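Local coordinates for Thiol:disulfide interchange protein DsbA (Neisseria meningitidis serogroup B, PDB 2ZNM), which probably acts as a periplasmic thiol:disulfide oxidoreductase of the thioredoxin family, exchanging disulfides through a CXXC redox centre, at residues F29-D41 / Q86-Q98. Numbering follows the deposited sequence.
Sequences FFGYFCVHCHHFD and QANPAVFKAVYEQ
Tyr32 opens the contact by lying against the helix with its ring caught between two residues: Val91 CG1 makes a CH-pi contact over the centre of one face, 3.4 Å from the centroid, and Phe30 covers the opposite face. Tyr32 OH donates to Asn88 OD1 (2.7 Å), reaching the amide 18° out of the carbonyl plane. One edge of the ring, led by CD1, points into the face of Phe92 in a T-shaped pair, centroids 5.0 Å apart, while Val95 packs against CB and the carbonyl oxygen of Tyr32.

Cys34 and Cys37 form the CXXC pair of the thioredoxin fold, predicted to be redox-active but not disulfide-bonded here. Tyr96 illustrates how a helix can hold such a loop through a single hydroxyl: its OH donates to Cys34 O (2.6 Å), in the carbonyl plane on a lone pair, and accepts from His36 N (2.8 Å), so it holds the backbone on either side of Val35 in the chain, where one turn passes to the next. Val35 CG2 rests over one face of the tyrosine. His36 points its ring edge at the face of Phe92 in an offset edge-to-face pair; Tyr32, His36 and Phe92 thus form an aromatic cluster between loop and helix.

His39 sets CB against Pro89, ND1 by Tyr96 CE2 (3.4 Å) and CE1 by Lys93 CB (3.7 Å), and its carbonyl oxygen takes a CA-H contact from Pro89.

Segment 29-41 runs from strand 24-30 to helix 42-50, and its contacts tie the thioredoxin core to helix 84-97 of the helical domain that DsbA proteins insert into this fold, where helix 69-81 meets Tyr32 and Asn88.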
# COMPACT_ATOMS: atom_id res chain seq x y z
N PHE A 29 -4.25 -1.17 0.38
CA PHE A 29 -4.31 0.23 -0.10
C PHE A 29 -4.12 1.20 1.06
O PHE A 29 -4.78 1.06 2.09
CB PHE A 29 -5.64 0.54 -0.82
CG PHE A 29 -5.83 -0.23 -2.09
CD1 PHE A 29 -6.45 -1.47 -2.08
CD2 PHE A 29 -5.38 0.29 -3.31
CE1 PHE A 29 -6.62 -2.18 -3.27
CE2 PHE A 29 -5.54 -0.41 -4.48
CZ PHE A 29 -6.16 -1.64 -4.47
N PHE A 30 -3.22 2.16 0.88
CA PHE A 30 -2.81 3.07 1.94
C PHE A 30 -2.63 4.50 1.41
O PHE A 30 -2.69 4.75 0.20
CB PHE A 30 -1.48 2.59 2.55
CG PHE A 30 -0.27 2.98 1.74
CD1 PHE A 30 0.07 2.29 0.60
CD2 PHE A 30 0.53 4.06 2.12
CE1 PHE A 30 1.16 2.65 -0.16
CE2 PHE A 30 1.62 4.43 1.37
CZ PHE A 30 1.94 3.72 0.23
N GLY A 31 -2.40 5.43 2.33
CA GLY A 31 -2.02 6.79 2.00
C GLY A 31 -0.92 7.25 2.92
O GLY A 31 -0.84 6.80 4.06
N TYR A 32 -0.05 8.13 2.43
CA TYR A 32 0.97 8.76 3.28
C TYR A 32 0.39 9.77 4.28
O TYR A 32 1.12 10.33 5.12
CB TYR A 32 2.04 9.43 2.42
CG TYR A 32 3.00 8.47 1.78
CD1 TYR A 32 3.88 7.70 2.56
CD2 TYR A 32 3.06 8.34 0.39
CE1 TYR A 32 4.78 6.82 1.97
CE2 TYR A 32 3.96 7.45 -0.21
CZ TYR A 32 4.81 6.71 0.59
OH TYR A 32 5.70 5.84 -0.00
N PHE A 33 -0.92 10.03 4.18
CA PHE A 33 -1.62 10.88 5.13
C PHE A 33 -2.22 10.05 6.28
O PHE A 33 -2.95 10.61 7.13
CB PHE A 33 -2.74 11.65 4.41
CG PHE A 33 -3.53 10.79 3.49
CD1 PHE A 33 -4.41 9.83 3.99
CD2 PHE A 33 -3.35 10.88 2.11
CE1 PHE A 33 -5.11 9.01 3.14
CE2 PHE A 33 -4.05 10.07 1.27
CZ PHE A 33 -4.92 9.13 1.77
N CYS A 34 -1.96 8.74 6.29
CA CYS A 34 -2.35 7.86 7.40
C CYS A 34 -1.37 8.10 8.54
O CYS A 34 -0.17 7.96 8.36
CB CYS A 34 -2.33 6.37 6.99
SG CYS A 34 -3.50 5.85 5.66
N VAL A 35 -1.88 8.49 9.71
CA VAL A 35 -1.00 8.92 10.80
C VAL A 35 -0.63 7.77 11.74
O VAL A 35 -1.48 7.18 12.41
CB VAL A 35 -1.55 10.16 11.56
CG1 VAL A 35 -0.58 10.61 12.68
CG2 VAL A 35 -1.78 11.31 10.59
N HIS A 36 0.67 7.48 11.75
CA HIS A 36 1.24 6.40 12.55
C HIS A 36 2.23 7.00 13.50
O HIS A 36 3.02 7.87 13.11
CB HIS A 36 1.94 5.39 11.65
CG HIS A 36 1.06 4.80 10.60
ND1 HIS A 36 1.28 4.99 9.25
CD2 HIS A 36 -0.05 4.02 10.70
CE1 HIS A 36 0.33 4.36 8.57
NE2 HIS A 36 -0.47 3.76 9.42
N CYS A 37 2.23 6.51 14.73
CA CYS A 37 3.09 7.09 15.75
C CYS A 37 4.60 6.96 15.50
O CYS A 37 5.38 7.77 16.02
CB CYS A 37 2.68 6.58 17.15
SG CYS A 37 3.39 5.01 17.67
N HIS A 38 5.04 5.96 14.73
CA HIS A 38 6.47 5.86 14.43
C HIS A 38 6.80 6.06 12.95
O HIS A 38 7.90 5.71 12.52
CB HIS A 38 7.10 4.54 14.94
CG HIS A 38 7.05 4.36 16.43
ND1 HIS A 38 7.76 5.15 17.30
CD2 HIS A 38 6.37 3.47 17.20
CE1 HIS A 38 7.52 4.76 18.54
NE2 HIS A 38 6.68 3.74 18.50
N HIS A 39 5.87 6.63 12.19
CA HIS A 39 6.03 6.85 10.73
C HIS A 39 6.19 5.54 9.95
O HIS A 39 6.89 5.49 8.94
CB HIS A 39 7.19 7.81 10.42
CG HIS A 39 7.18 9.08 11.22
ND1 HIS A 39 6.44 10.18 10.85
CD2 HIS A 39 7.82 9.43 12.36
CE1 HIS A 39 6.62 11.15 11.73
NE2 HIS A 39 7.46 10.72 12.65
N PHE A 40 5.56 4.48 10.44
CA PHE A 40 5.41 3.25 9.68
C PHE A 40 4.10 2.60 10.09
O PHE A 40 3.66 2.75 11.23
CB PHE A 40 6.62 2.30 9.85
CG PHE A 40 6.69 1.64 11.20
CD1 PHE A 40 6.07 0.42 11.44
CD2 PHE A 40 7.38 2.24 12.25
CE1 PHE A 40 6.13 -0.19 12.69
CE2 PHE A 40 7.45 1.64 13.51
CZ PHE A 40 6.82 0.43 13.73
N ASP A 41 3.48 1.89 9.15
CA ASP A 41 2.25 1.14 9.37
C ASP A 41 2.47 -0.11 10.25
O ASP A 41 3.12 -1.06 9.84
CB ASP A 41 1.68 0.74 8.01
CG ASP A 41 0.27 0.24 8.09
OD1 ASP A 41 -0.49 0.51 7.17
OD2 ASP A 41 -0.09 -0.45 9.05
N GLN A 86 14.24 2.69 4.41
CA GLN A 86 15.15 3.82 4.54
C GLN A 86 14.43 5.14 4.26
O GLN A 86 14.82 6.18 4.77
CB GLN A 86 16.35 3.68 3.59
CG GLN A 86 17.34 2.55 3.89
CD GLN A 86 16.80 1.15 3.57
OE1 GLN A 86 17.20 0.16 4.20
NE2 GLN A 86 15.91 1.06 2.59
N ALA A 87 13.36 5.08 3.46
CA ALA A 87 12.74 6.28 2.90
C ALA A 87 11.31 6.56 3.36
O ALA A 87 10.96 7.72 3.57
CB ALA A 87 12.80 6.28 1.37
N ASN A 88 10.49 5.52 3.53
CA ASN A 88 9.08 5.74 3.87
C ASN A 88 8.87 6.56 5.15
O ASN A 88 7.99 7.42 5.18
CB ASN A 88 8.30 4.43 3.97
CG ASN A 88 7.75 3.97 2.66
OD1 ASN A 88 7.38 4.77 1.80
ND2 ASN A 88 7.64 2.66 2.50
N PRO A 89 9.66 6.28 6.21
CA PRO A 89 9.46 7.08 7.43
C PRO A 89 9.55 8.59 7.18
O PRO A 89 8.66 9.34 7.62
CB PRO A 89 10.59 6.58 8.37
CG PRO A 89 10.84 5.17 7.93
CD PRO A 89 10.70 5.24 6.41
N ALA A 90 10.60 9.01 6.47
CA ALA A 90 10.78 10.40 6.02
C ALA A 90 9.68 10.88 5.05
O ALA A 90 9.39 12.07 5.00
CB ALA A 90 12.17 10.58 5.38
N VAL A 91 9.07 9.98 4.29
CA VAL A 91 7.96 10.36 3.41
C VAL A 91 6.68 10.64 4.21
O VAL A 91 6.04 11.69 4.05
CB VAL A 91 7.71 9.32 2.28
CG1 VAL A 91 6.53 9.76 1.41
CG2 VAL A 91 8.96 9.13 1.42
N PHE A 92 6.28 9.71 5.08
CA PHE A 92 5.17 9.98 5.99
C PHE A 92 5.32 11.33 6.68
O PHE A 92 4.37 12.13 6.72
CB PHE A 92 5.04 8.88 7.04
CG PHE A 92 4.36 7.63 6.55
CD1 PHE A 92 2.98 7.57 6.49
CD2 PHE A 92 5.11 6.53 6.16
CE1 PHE A 92 2.34 6.42 6.04
CE2 PHE A 92 4.48 5.39 5.70
CZ PHE A 92 3.10 5.33 5.64
N LYS A 93 6.51 11.60 7.22
CA LYS A 93 6.75 12.76 8.06
C LYS A 93 6.60 14.05 7.28
O LYS A 93 6.13 15.05 7.81
CB LYS A 93 8.15 12.68 8.69
CG LYS A 93 8.51 13.87 9.59
CD LYS A 93 9.81 13.65 10.33
CE LYS A 93 10.53 14.95 10.56
NZ LYS A 93 11.60 14.79 11.61
N ALA A 94 7.03 14.03 6.02
CA ALA A 94 6.96 15.18 5.15
C ALA A 94 5.49 15.46 4.80
O ALA A 94 5.05 16.59 4.81
CB ALA A 94 7.79 14.92 3.89
N VAL A 95 4.74 14.40 4.51
CA VAL A 95 3.32 14.49 4.25
C VAL A 95 2.57 15.00 5.51
O VAL A 95 1.73 15.90 5.40
CB VAL A 95 2.76 13.15 3.68
CG1 VAL A 95 1.25 13.19 3.50
CG2 VAL A 95 3.42 12.83 2.33
N TYR A 96 2.94 14.49 6.70
CA TYR A 96 2.36 14.94 7.98
C TYR A 96 2.57 16.41 8.28
O TYR A 96 1.68 17.07 8.81
CB TYR A 96 2.93 14.18 9.18
CG TYR A 96 2.68 12.68 9.25
CD1 TYR A 96 1.83 12.03 8.36
CD2 TYR A 96 3.30 11.92 10.25
CE1 TYR A 96 1.62 10.64 8.44
CE2 TYR A 96 3.09 10.54 10.33
CZ TYR A 96 2.26 9.92 9.43
OH TYR A 96 2.07 8.56 9.53
N GLU A 97 3.76 16.92 8.00
CA GLU A 97 4.10 18.30 8.38
C GLU A 97 3.43 19.35 7.48
O GLU A 97 3.18 20.47 7.91
CB GLU A 97 5.62 18.47 8.41
CG GLU A 97 6.31 17.55 9.44
CD GLU A 97 7.73 17.98 9.75
OE1 GLU A 97 8.41 18.46 8.82
OE2 GLU A 97 8.16 17.83 10.92
N GLN A 98 3.15 18.95 6.24
CA GLN A 98 2.47 19.80 5.23
C GLN A 98 3.21 21.10 4.86
O GLN A 98 2.59 22.02 4.31
CB GLN A 98 1.02 20.11 5.64
CG GLN A 98 0.10 18.91 5.69
CD GLN A 98 -1.36 19.32 5.83
OE1 GLN A 98 -1.84 19.63 6.93
NE2 GLN A 98 -2.08 19.32 4.71